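Local coordinates for protein peptide amidase (Stenotrophomonas maltophilia, PDB 1M22) that probably hydrolyses amide bonds in peptides, acting as a serine hydrolase of the amidase signature family, at residues V51-P56 with S146-Q151; L83-N88 with L125-L130; D87-A92 with D109-V114; G164-S169 with G188-P193; A178-G183 with P226-V231. All coordinates share one frame; numbering follows the deposited sequence.

Interaction 1: V51-P56 with S146-Q151; sequences VIELNP and SARGGQ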
# COMPACT_ATOMS: atom_id res chain seq x y z
N VAL A 51 -5.25 0.10 -13.93
CA VAL A 51 -4.04 0.60 -14.57
C VAL A 51 -4.29 1.92 -15.29
O VAL A 51 -5.05 1.98 -16.26
CB VAL A 51 -3.50 -0.44 -15.57
CG1 VAL A 51 -2.24 0.07 -16.24
CG2 VAL A 51 -3.21 -1.75 -14.85
N ILE A 52 -3.64 2.98 -14.81
CA ILE A 52 -3.81 4.31 -15.39
C ILE A 52 -2.89 4.56 -16.59
O ILE A 52 -3.22 5.36 -17.46
CB ILE A 52 -3.61 5.39 -14.27
CG1 ILE A 52 -4.06 6.76 -14.78
CG2 ILE A 52 -2.17 5.40 -13.80
CD1 ILE A 52 -4.10 7.82 -13.69
N GLU A 53 -1.75 3.88 -16.65
CA GLU A 53 -0.83 4.04 -17.78
C GLU A 53 0.08 2.83 -17.92
O GLU A 53 0.64 2.35 -16.94
CB GLU A 53 0.03 5.30 -17.62
CG GLU A 53 0.83 5.64 -18.89
CD GLU A 53 1.78 6.82 -18.73
OE1 GLU A 53 1.69 7.55 -17.72
OE2 GLU A 53 2.62 7.02 -19.63
N LEU A 54 0.23 2.35 -19.14
CA LEU A 54 1.11 1.22 -19.41
C LEU A 54 2.51 1.74 -19.70
O LEU A 54 2.67 2.85 -20.20
CB LEU A 54 0.61 0.42 -20.62
CG LEU A 54 -0.71 -0.32 -20.46
CD1 LEU A 54 -1.14 -0.90 -21.80
CD2 LEU A 54 -0.56 -1.43 -19.42
N ASN A 55 3.51 0.94 -19.36
CA ASN A 55 4.89 1.32 -19.63
C ASN A 55 5.19 0.91 -21.06
O ASN A 55 5.18 -0.27 -21.39
CB ASN A 55 5.83 0.60 -18.66
CG ASN A 55 7.29 0.86 -18.98
OD1 ASN A 55 7.62 1.75 -19.76
ND2 ASN A 55 8.18 0.09 -18.36
N PRO A 56 5.46 1.89 -21.94
CA PRO A 56 5.76 1.54 -23.34
C PRO A 56 7.00 0.68 -23.48
O PRO A 56 7.18 0.00 -24.50
CB PRO A 56 5.91 2.91 -24.00
CG PRO A 56 6.44 3.76 -22.90
CD PRO A 56 5.59 3.34 -21.72
N SER A 146 -10.09 9.29 -9.89
CA SER A 146 -9.18 10.36 -10.25
C SER A 146 -9.65 10.87 -11.61
O SER A 146 -10.29 10.13 -12.37
CB SER A 146 -7.72 9.90 -10.30
OG SER A 146 -7.45 9.11 -11.44
N ALA A 147 -9.35 12.12 -11.92
CA ALA A 147 -9.78 12.68 -13.20
C ALA A 147 -9.09 12.01 -14.38
O ALA A 147 -9.71 11.78 -15.42
CB ALA A 147 -9.51 14.18 -13.22
N ARG A 148 -7.82 11.67 -14.21
CA ARG A 148 -7.07 11.04 -15.29
C ARG A 148 -7.32 9.54 -15.42
O ARG A 148 -7.31 9.01 -16.53
CB ARG A 148 -5.57 11.30 -15.09
CG ARG A 148 -4.68 10.69 -16.16
CD ARG A 148 -3.27 11.26 -16.11
NE ARG A 148 -2.39 10.62 -17.09
CZ ARG A 148 -1.50 9.68 -16.80
NH1 ARG A 148 -1.36 9.25 -15.55
NH2 ARG A 148 -0.76 9.15 -17.76
N GLY A 149 -7.55 8.87 -14.30
CA GLY A 149 -7.76 7.43 -14.36
C GLY A 149 -9.19 6.94 -14.24
O GLY A 149 -9.46 5.75 -14.43
N GLY A 150 -10.12 7.83 -13.95
CA GLY A 150 -11.49 7.41 -13.81
C GLY A 150 -11.71 6.66 -12.51
O GLY A 150 -10.97 6.84 -11.54
N GLN A 151 -12.71 5.79 -12.50
CA GLN A 151 -13.08 5.03 -11.31
C GLN A 151 -12.60 3.59 -11.31
O GLN A 151 -13.02 2.78 -12.14
CB GLN A 151 -14.60 5.05 -11.15
CG GLN A 151 -15.10 4.31 -9.93
CD GLN A 151 -14.70 5.00 -8.64
OE1 GLN A 151 -15.05 6.15 -8.41
NE2 GLN A 151 -13.96 4.29 -7.79
O HOH W 1 0.86 7.47 -15.22

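Interaction 2: L83-N88 with L125-L130; sequences LLLKDN and LGKTNL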
# COMPACT_ATOMS: atom_id res chain seq x y z
N LEU A 83 5.76 -6.01 -12.36
CA LEU A 83 5.03 -5.36 -11.28
C LEU A 83 4.42 -4.02 -11.70
O LEU A 83 4.74 -3.49 -12.77
CB LEU A 83 5.96 -5.16 -10.08
CG LEU A 83 7.27 -4.38 -10.25
CD1 LEU A 83 6.98 -2.89 -10.37
CD2 LEU A 83 8.17 -4.65 -9.06
N LEU A 84 3.53 -3.51 -10.86
CA LEU A 84 2.86 -2.23 -11.11
C LEU A 84 3.18 -1.24 -9.98
O LEU A 84 3.41 -1.65 -8.84
CB LEU A 84 1.35 -2.44 -11.21
CG LEU A 84 0.87 -3.12 -12.50
CD1 LEU A 84 -0.51 -3.70 -12.28
CD2 LEU A 84 0.87 -2.12 -13.65
N LEU A 85 3.16 0.05 -10.30
CA LEU A 85 3.47 1.10 -9.34
C LEU A 85 2.35 2.13 -9.21
O LEU A 85 1.85 2.63 -10.21
CB LEU A 85 4.73 1.86 -9.79
CG LEU A 85 6.02 1.09 -10.03
CD1 LEU A 85 7.00 1.99 -10.77
CD2 LEU A 85 6.61 0.62 -8.71
N LYS A 86 1.97 2.45 -7.97
CA LYS A 86 0.94 3.46 -7.74
C LYS A 86 1.39 4.74 -8.46
O LYS A 86 2.58 5.09 -8.42
CB LYS A 86 0.80 3.71 -6.24
CG LYS A 86 -0.30 4.69 -5.85
CD LYS A 86 -0.42 4.72 -4.33
CE LYS A 86 -1.51 5.66 -3.84
NZ LYS A 86 -1.63 5.61 -2.36
N ASP A 87 0.46 5.45 -9.09
CA ASP A 87 0.83 6.63 -9.86
C ASP A 87 1.24 7.90 -9.14
O ASP A 87 1.11 9.00 -9.68
CB ASP A 87 -0.25 6.95 -10.91
CG ASP A 87 0.29 7.82 -12.03
OD1 ASP A 87 1.45 7.60 -12.46
OD2 ASP A 87 -0.44 8.73 -12.48
N ASN A 88 1.73 7.76 -7.91
CA ASN A 88 2.29 8.91 -7.21
C ASN A 88 3.79 8.65 -7.05
O ASN A 88 4.52 9.45 -6.46
CB ASN A 88 1.61 9.18 -5.85
CG ASN A 88 1.65 8.00 -4.90
OD1 ASN A 88 2.04 6.89 -5.27
ND2 ASN A 88 1.23 8.24 -3.66
N LEU A 125 5.43 -2.87 -15.45
CA LEU A 125 4.35 -2.99 -16.42
C LEU A 125 3.64 -1.66 -16.66
O LEU A 125 3.16 -1.40 -17.76
CB LEU A 125 3.30 -4.00 -15.94
CG LEU A 125 3.62 -5.49 -15.96
CD1 LEU A 125 2.49 -6.24 -15.26
CD2 LEU A 125 3.77 -5.97 -17.39
N GLY A 126 3.58 -0.83 -15.62
CA GLY A 126 2.92 0.45 -15.74
C GLY A 126 2.58 1.04 -14.39
O GLY A 126 3.12 0.61 -13.37
N LYS A 127 1.66 2.01 -14.39
CA LYS A 127 1.24 2.70 -13.18
C LYS A 127 -0.22 2.41 -12.87
O LYS A 127 -1.03 2.21 -13.77
CB LYS A 127 1.41 4.21 -13.36
CG LYS A 127 2.76 4.64 -13.94
CD LYS A 127 3.93 4.27 -13.04
CE LYS A 127 3.92 5.09 -11.75
NZ LYS A 127 4.10 6.55 -11.99
N THR A 128 -0.56 2.38 -11.58
CA THR A 128 -1.93 2.12 -11.17
C THR A 128 -2.68 3.35 -10.68
O THR A 128 -2.09 4.29 -10.13
CB THR A 128 -1.99 1.05 -10.07
OG1 THR A 128 -1.08 1.39 -9.01
CG2 THR A 128 -1.63 -0.32 -10.64
N ASN A 129 -3.99 3.34 -10.90
CA ASN A 129 -4.84 4.44 -10.50
C ASN A 129 -4.90 4.55 -8.98
O ASN A 129 -4.64 3.58 -8.26
CB ASN A 129 -6.24 4.25 -11.08
CG ASN A 129 -7.10 5.50 -10.97
OD1 ASN A 129 -6.61 6.62 -11.11
ND2 ASN A 129 -8.39 5.31 -10.74
N LEU A 130 -5.25 5.74 -8.50
CA LEU A 130 -5.34 6.00 -7.08
C LEU A 130 -6.35 7.11 -6.86
O LEU A 130 -6.69 7.84 -7.79
CB LEU A 130 -3.98 6.49 -6.54
CG LEU A 130 -3.49 7.83 -7.10
CD1 LEU A 130 -2.44 8.43 -6.18
CD2 LEU A 130 -2.92 7.65 -8.51

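Interaction 3: D87-A92 with D109-V114; sequences DNINAA and DDAYLV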
# COMPACT_ATOMS: atom_id res chain seq x y z
N ASP A 87 0.46 5.45 -9.09
CA ASP A 87 0.83 6.63 -9.86
C ASP A 87 1.24 7.90 -9.14
O ASP A 87 1.11 9.00 -9.68
CB ASP A 87 -0.25 6.95 -10.91
CG ASP A 87 0.29 7.82 -12.03
OD1 ASP A 87 1.45 7.60 -12.46
OD2 ASP A 87 -0.44 8.73 -12.48
N ASN A 88 1.73 7.76 -7.91
CA ASN A 88 2.29 8.91 -7.21
C ASN A 88 3.79 8.65 -7.05
O ASN A 88 4.52 9.45 -6.46
CB ASN A 88 1.61 9.18 -5.85
CG ASN A 88 1.65 8.00 -4.90
OD1 ASN A 88 2.04 6.89 -5.27
ND2 ASN A 88 1.23 8.24 -3.66
N ILE A 89 4.25 7.53 -7.61
CA ILE A 89 5.66 7.13 -7.56
C ILE A 89 6.33 7.39 -8.91
O ILE A 89 5.90 6.85 -9.93
CB ILE A 89 5.79 5.61 -7.23
CG1 ILE A 89 5.11 5.31 -5.89
CG2 ILE A 89 7.27 5.21 -7.20
CD1 ILE A 89 4.99 3.82 -5.57
N ASN A 90 7.37 8.22 -8.92
CA ASN A 90 8.07 8.56 -10.16
C ASN A 90 8.67 7.33 -10.85
O ASN A 90 9.34 6.52 -10.21
CB ASN A 90 9.21 9.55 -9.89
CG ASN A 90 8.72 10.90 -9.39
OD1 ASN A 90 7.52 11.15 -9.29
ND2 ASN A 90 9.67 11.78 -9.08
N ALA A 91 8.44 7.21 -12.15
CA ALA A 91 8.98 6.09 -12.91
C ALA A 91 8.99 6.39 -14.41
O ALA A 91 7.95 6.42 -15.06
CB ALA A 91 8.16 4.82 -12.65
N ALA A 92 10.18 6.63 -14.95
CA ALA A 92 10.32 6.91 -16.37
C ALA A 92 10.01 5.63 -17.14
O ALA A 92 10.23 4.53 -16.63
CB ALA A 92 11.73 7.39 -16.67
N ASP A 109 12.12 11.40 -13.53
CA ASP A 109 13.00 10.24 -13.47
C ASP A 109 12.61 9.32 -12.32
O ASP A 109 11.93 9.74 -11.38
CB ASP A 109 14.46 10.68 -13.30
CG ASP A 109 14.91 11.62 -14.40
OD1 ASP A 109 14.77 11.26 -15.58
OD2 ASP A 109 15.41 12.72 -14.07
N ASP A 110 13.08 8.07 -12.39
CA ASP A 110 12.79 7.05 -11.38
C ASP A 110 13.00 7.42 -9.92
O ASP A 110 14.02 8.00 -9.55
CB ASP A 110 13.65 5.80 -11.64
CG ASP A 110 13.24 5.04 -12.88
OD1 ASP A 110 12.30 5.48 -13.58
OD2 ASP A 110 13.88 4.01 -13.17
N ALA A 111 12.03 7.05 -9.09
CA ALA A 111 12.11 7.26 -7.65
C ALA A 111 13.17 6.28 -7.15
O ALA A 111 13.46 5.28 -7.81
CB ALA A 111 10.77 6.95 -7.00
N TYR A 112 13.74 6.54 -5.98
CA TYR A 112 14.76 5.66 -5.44
C TYR A 112 14.32 4.19 -5.39
O TYR A 112 15.05 3.31 -5.85
CB TYR A 112 15.17 6.11 -4.03
CG TYR A 112 16.33 5.31 -3.47
CD1 TYR A 112 17.63 5.54 -3.92
CD2 TYR A 112 16.12 4.30 -2.53
CE1 TYR A 112 18.69 4.78 -3.44
CE2 TYR A 112 17.18 3.54 -2.05
CZ TYR A 112 18.46 3.78 -2.52
OH TYR A 112 19.51 3.02 -2.07
N LEU A 113 13.14 3.92 -4.86
CA LEU A 113 12.69 2.54 -4.76
C LEU A 113 12.49 1.89 -6.13
O LEU A 113 12.61 0.67 -6.26
CB LEU A 113 11.42 2.43 -3.91
CG LEU A 113 10.09 2.96 -4.44
CD1 LEU A 113 9.43 1.92 -5.34
CD2 LEU A 113 9.18 3.26 -3.26
N VAL A 114 12.20 2.70 -7.14
CA VAL A 114 12.02 2.17 -8.49
C VAL A 114 13.39 1.80 -9.05
O VAL A 114 13.53 0.79 -9.75
CB VAL A 114 11.31 3.19 -9.40
CG1 VAL A 114 11.28 2.68 -10.84
CG2 VAL A 114 9.89 3.41 -8.90
O HOH W 2 12.36 10.79 -8.92

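Interaction 4: G164-S169 with G188-P193; sequences GSSSGS and GSIVCP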
# COMPACT_ATOMS: atom_id res chain seq x y z
N GLY A 164 -9.02 2.91 -0.96
CA GLY A 164 -7.88 3.68 -1.46
C GLY A 164 -6.89 3.98 -0.35
O GLY A 164 -7.17 3.60 0.78
N SER A 165 -5.87 4.81 -0.57
CA SER A 165 -5.71 5.55 -1.78
C SER A 165 -4.94 4.69 -2.86
O SER A 165 -4.76 5.10 -3.99
CB SER A 165 -5.18 6.92 -1.77
OG SER A 165 -3.88 6.93 -1.21
N SER A 166 -4.48 3.50 -2.49
CA SER A 166 -3.75 2.60 -3.40
C SER A 166 -4.73 1.63 -4.06
O SER A 166 -4.52 0.41 -4.07
CB SER A 166 -2.70 1.80 -2.62
OG SER A 166 -1.79 2.63 -1.93
N SER A 167 -5.78 2.19 -4.64
CA SER A 167 -6.85 1.42 -5.25
C SER A 167 -6.42 0.48 -6.37
O SER A 167 -6.66 -0.73 -6.31
CB SER A 167 -7.92 2.37 -5.77
OG SER A 167 -8.15 3.42 -4.84
N GLY A 168 -5.78 1.04 -7.40
CA GLY A 168 -5.35 0.24 -8.53
C GLY A 168 -4.34 -0.83 -8.19
O GLY A 168 -4.37 -1.92 -8.77
N SER A 169 -3.44 -0.54 -7.27
CA SER A 169 -2.44 -1.53 -6.91
C SER A 169 -3.08 -2.75 -6.24
O SER A 169 -2.72 -3.88 -6.55
CB SER A 169 -1.37 -0.93 -6.00
OG SER A 169 -0.49 -0.11 -6.75
N GLY A 188 -3.94 4.47 6.24
CA GLY A 188 -4.83 3.45 5.72
C GLY A 188 -4.74 3.12 4.24
O GLY A 188 -5.27 2.09 3.81
N SER A 189 -4.03 3.94 3.47
CA SER A 189 -3.95 3.75 2.02
C SER A 189 -3.33 2.48 1.45
O SER A 189 -3.43 2.24 0.24
CB SER A 189 -3.31 4.96 1.36
OG SER A 189 -4.24 6.04 1.31
N ILE A 190 -2.67 1.68 2.28
CA ILE A 190 -2.16 0.40 1.81
C ILE A 190 -3.00 -0.72 2.42
O ILE A 190 -3.60 -1.51 1.69
CB ILE A 190 -0.67 0.15 2.19
CG1 ILE A 190 0.25 0.97 1.28
CG2 ILE A 190 -0.34 -1.35 2.07
CD1 ILE A 190 1.71 0.91 1.68
N VAL A 191 -3.08 -0.76 3.74
CA VAL A 191 -3.81 -1.84 4.38
C VAL A 191 -5.31 -1.90 4.14
O VAL A 191 -5.88 -2.98 4.05
CB VAL A 191 -3.52 -1.90 5.91
CG1 VAL A 191 -2.04 -2.16 6.14
CG2 VAL A 191 -3.95 -0.61 6.59
N CYS A 192 -5.96 -0.74 4.00
CA CYS A 192 -7.39 -0.76 3.78
C CYS A 192 -7.75 -1.32 2.40
O CYS A 192 -8.54 -2.25 2.30
CB CYS A 192 -7.99 0.64 3.95
SG CYS A 192 -9.71 0.60 4.48
N PRO A 193 -7.17 -0.76 1.32
CA PRO A 193 -7.53 -1.34 0.02
C PRO A 193 -7.04 -2.78 -0.12
O PRO A 193 -7.63 -3.58 -0.83
CB PRO A 193 -6.92 -0.37 -0.99
CG PRO A 193 -5.81 0.30 -0.24
CD PRO A 193 -6.38 0.47 1.15

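Interaction 5: A178-G183 with P226-V231; sequences ASVAIG and PMARSV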
# COMPACT_ATOMS: atom_id res chain seq x y z
N ALA A 178 -0.71 -8.42 -12.47
CA ALA A 178 0.74 -8.33 -12.31
C ALA A 178 1.12 -9.29 -11.19
O ALA A 178 0.26 -9.80 -10.48
CB ALA A 178 1.16 -6.91 -11.95
N SER A 179 2.42 -9.54 -11.03
CA SER A 179 2.88 -10.43 -9.97
C SER A 179 2.69 -9.77 -8.62
O SER A 179 2.12 -10.37 -7.71
CB SER A 179 4.36 -10.76 -10.17
OG SER A 179 4.89 -11.42 -9.04
N VAL A 180 3.17 -8.54 -8.50
CA VAL A 180 3.08 -7.76 -7.27
C VAL A 180 2.93 -6.28 -7.63
O VAL A 180 3.02 -5.91 -8.80
CB VAL A 180 4.36 -7.92 -6.41
CG1 VAL A 180 4.48 -9.36 -5.93
CG2 VAL A 180 5.59 -7.53 -7.22
N ALA A 181 2.70 -5.45 -6.63
CA ALA A 181 2.55 -4.01 -6.85
C ALA A 181 3.05 -3.21 -5.66
O ALA A 181 3.25 -3.76 -4.57
CB ALA A 181 1.08 -3.67 -7.12
N ILE A 182 3.26 -1.92 -5.88
CA ILE A 182 3.71 -1.02 -4.83
C ILE A 182 2.62 0.01 -4.59
O ILE A 182 2.05 0.57 -5.54
CB ILE A 182 5.00 -0.25 -5.22
CG1 ILE A 182 6.11 -1.21 -5.65
CG2 ILE A 182 5.46 0.60 -4.04
CD1 ILE A 182 6.55 -2.17 -4.57
N GLY A 183 2.31 0.24 -3.32
CA GLY A 183 1.33 1.25 -2.97
C GLY A 183 1.99 2.20 -1.99
O GLY A 183 3.19 2.09 -1.74
N PRO A 226 4.72 -2.90 -0.12
CA PRO A 226 4.28 -3.92 -1.06
C PRO A 226 2.83 -4.35 -0.90
O PRO A 226 2.25 -4.30 0.18
CB PRO A 226 5.23 -5.08 -0.77
CG PRO A 226 5.41 -4.98 0.71
CD PRO A 226 5.58 -3.48 0.93
N MET A 227 2.25 -4.77 -2.02
CA MET A 227 0.89 -5.28 -2.08
C MET A 227 1.04 -6.54 -2.93
O MET A 227 1.61 -6.51 -4.03
CB MET A 227 -0.03 -4.23 -2.69
CG MET A 227 -0.06 -2.98 -1.81
SD MET A 227 -1.08 -1.60 -2.35
CE MET A 227 -2.68 -2.05 -1.66
N ALA A 228 0.57 -7.66 -2.39
CA ALA A 228 0.73 -8.95 -3.04
C ALA A 228 -0.35 -9.91 -2.60
O ALA A 228 -1.07 -9.66 -1.64
CB ALA A 228 2.10 -9.51 -2.68
N ARG A 229 -0.45 -11.04 -3.29
CA ARG A 229 -1.46 -12.02 -2.94
C ARG A 229 -1.03 -12.89 -1.77
O ARG A 229 -1.86 -13.53 -1.12
CB ARG A 229 -1.78 -12.90 -4.15
CG ARG A 229 -2.51 -12.16 -5.27
CD ARG A 229 -2.64 -13.03 -6.51
NE ARG A 229 -1.34 -13.38 -7.06
CZ ARG A 229 -0.61 -12.58 -7.84
NH1 ARG A 229 -1.06 -11.38 -8.18
NH2 ARG A 229 0.58 -12.98 -8.26
N SER A 230 0.27 -12.89 -1.48
CA SER A 230 0.80 -13.70 -0.38
C SER A 230 1.85 -12.95 0.42
O SER A 230 2.47 -12.00 -0.06
CB SER A 230 1.45 -14.98 -0.94
OG SER A 230 2.65 -14.67 -1.63
N VAL A 231 2.05 -13.39 1.66
CA VAL A 231 3.03 -12.78 2.54
C VAL A 231 4.44 -12.99 1.98
O VAL A 231 5.28 -12.09 2.06
CB VAL A 231 2.94 -13.36 3.97
CG1 VAL A 231 4.06 -12.81 4.84
CG2 VAL A 231 1.57 -13.03 4.57
O HOH W 3 1.41 -11.48 -5.31

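Interaction 1: V51-P56 with S146-Q151
Glu53 and Arg148 form a salt bridge between the bulged outer strand 51-54 of the central mixed sheet and the tight turn linking the short strands 145-146 and 150-151. The strand carries a classic beta bulge, with Ile52 and Glu53 both facing Lys127 of the neighbouring strand. In the charged pair, Arg148 NH2 donates to Glu53 OE1 at 2.9 Å with an N-H...O angle of 153°. The acceptor sits at the edge of the guanidinium, near its plane, yet the nitrogen reaches OE1 from above the carboxylate, and the two flat groups are turned 83° against each other. An ordered water braces the pair, accepting from Arg148 NH1 at 2.9 Å and lying 2.6 Å from Glu53 OE1. Ala95 N adds a further bond to OE1, and Ser97 OG takes a bond from NH1, so both charged ends are tied to the same nearby loop.

The apolar part belongs to Ile52, whose side chain crosses that of Arg148 at about a right angle. CG1 stands anti to the backbone N (chi1 -169°), and the chain continues to CD1, which lies 3.6 Å from Arg148 NH1 and 3.8 Å from Arg148 CG. The same methyl reaches the turn backbone at Gly149 N, 3.7 Å away, a close approach that the lack of a side chain on Gly149 allows.

The turn fixes its own shape through an ST motif. Ser146 OG is also hydrogen-bonded to Asn129 OD1, and it accepts the Gly149 N-H over 2.9 Å.

Interaction 2: L83-N88 with L125-L130
Lys127 folds back over the backbone of Leu85 to meet Asp87 at the C-terminal ends of two adjacent parallel strands, 82-86 and 123-128, which are joined through helix 112-119 as a beta-alpha-beta unit. Lys127 NZ forms a salt bridge with Asp87 OD1 at 2.9 Å, using the anti lone pair of that oxygen. Bends at chi2 and chi3 bring Lys127 CE to 3.9 Å from Leu85 CB, and a third at chi4 turns NZ to the carboxylate. Beneath this pair the strands are stitched by backbone bonds: Leu125 N to Leu83 O, Leu85 N to Gly126 O, Thr128 N to Leu85 O at 2.8 Å, and Asp87 N to Thr128 O at 3.0 Å, the last reaching just past the strand ends. On the other face Thr128 CG2 lies 3.7 Å from Leu84 CB, while Leu130 crosses the extended Lys86 chain at about a right angle.

A second shell sets these groups. Ile89 O takes another bond from Lys127 NZ, and Ser97 OG holds Asp87 OD2, so both are pinned from more than one direction. Thr128 OG1 pairs with Ser169 OG of helix 167-174. The catalytic Lys86 runs straight out from its strand end, CG anti to the backbone N (chi1 -177°), and its NZ bonds to Ser165, Ser166 and Thr184. Just short of the amino group, Lys86 CE rests 3.7 Å from Leu130 CD1.

Interaction 3: D87-A92 with D109-V114
Ile89 CG2 is the apolar centre, a methyl that meets three side chains at the start of helix 112-119. It lies 3.6 Å from Val114 CG2 and 3.9 Å from Ala111 CB, with Leu113 CD1 somewhat farther off. CG2 stands anti to the backbone N of Ile89, with CG1 beside that nitrogen (chi1 -58°). Val114 spreads its two branches over the loop: CG2 covers Ile89 and also reaches Asn90 O at 3.4 Å, while CG1 faces Ala91 CB.

Around this patch the backbones bond. Ala111 N donates to Asn90 O over 3.0 Å, approaching from above the carbonyl plane, about 50° out of it. At the outer edge Asp110 curls back to the loop although its CB points away: OD1 accepts Ala92 N at 2.8 Å, the nitrogen lying almost on the line of the C-O bond. The other oxygen, OD2, forms a salt bridge with Arg118, about two turns further on. Arg118 also bonds to Ala92 O, so the one guanidinium ties Asp110 to the loop backbone. On the other side a water accepts from Asn90 ND2 and donates to Asp109 O at 2.7 Å, while Asn90 OD1 turns to the hydroxyl of Tyr337.

With Ala111 at the N-cap position, the contact lays the loop that leaves strand 82-86 against the first turn of the crossover helix of a beta-alpha-beta unit.

Interaction 4: G164-S169 with G188-P193
The peptide carbonyl of Ser189 is the flat group on which Ser166 bonds twice. Ser166 N approaches Ser189 O in the carbonyl plane, on a lone pair, at 3.2 Å, while Ser166 OG comes from above that plane, 45° out of it, at 2.7 Å. With OG beside its own backbone nitrogen (chi1 -57°), one residue supplies both donors. A second flat group is the cis peptide between Gly164 and Ser165, a hallmark of the amidase signature family. Its nitrogen, Ser165 N, makes a weak bond to Ser189 OG at 2.8 Å. Its oxygen, Gly164 O, has Pro193 CD 3.2 Å away and receives a straight C-H contact from Ser189 CA.

These serines belong, with Lys86, to the Ser-cisSer-Lys triad: Ser189 is the nucleophile, and its OG lies 2.7 Å from Ser165 OG. Ser166 OG also takes a bond from Thr184 N, and thus links the nucleophile's backbone to strand 180-185.

Both segments run into helices, 167-174 and 191-196, and the residues just before the first of these meet Ser189 and Pro193. Ser166 and Ser169 rest on Met227 of strand 223-228, and Val191 packs on strand 446-454.

Interaction 5: A178-G183 with P226-V231
Arg229 NH1 is gripped by two carbonyl oxygens: Ala178 O across the contact, at 3.1 Å, and Val173 O of helix 167-174. The bond to Ala178 is straight, 162° at the hydrogen, and its oxygen lies at the guanidinium edge, near the plane. A water sits over the centre of one guanidinium face. It donates to Ser179 O at 2.7 Å and accepts Arg229 N at 2.8 Å, so the arginine backbone too is linked to the chain that its side chain reaches. A bend at chi3 (-63°) turns NE out of line, and chi4 then swings CZ to residues 178-179.

This polar cluster closes one end of an antiparallel pairing in the central sheet, where strand 180-185 lies between 82-86 and 223-228. Ala181 and Met227 are a hydrogen-bonded pair: Ala181 N donates to Met227 O at 3.0 Å, and Met227 N to Ala181 O at 2.9 Å. Beyond them Val180 CG1 lies against Ala228 CB on the side covered by helix 231-241. Over the other face Met227 runs toward helix 167-174, touching Ser169 and Ala170, and its SD passes 3.8 Å from Gly183 CA, where the strand has no side chain.

Interactions 1, 2 and 5 lie along one sheet: strand 51-54 pairs with 123-128, then 82-86, 180-185 and 223-228 follow. Interaction 2 is the hub. Lys86 NZ lies 2.9 Å from Ser165 OG, bringing it to the catalytic serines of interaction 4, and Leu84 O receives Ile182 N of interaction 5 at 3.0 Å. Asp87 and Asn88 are shared with interaction 3, whose Ile89 CD1 packs 3.6 Å from Ile182 CG2. Interaction 1 stays at the rim, its centre about 16 Å from that of interaction 4. Interactions 4 and 5 alternate along the chain and meet where Ser169 OG bonds Ile182 O at 2.9 Å.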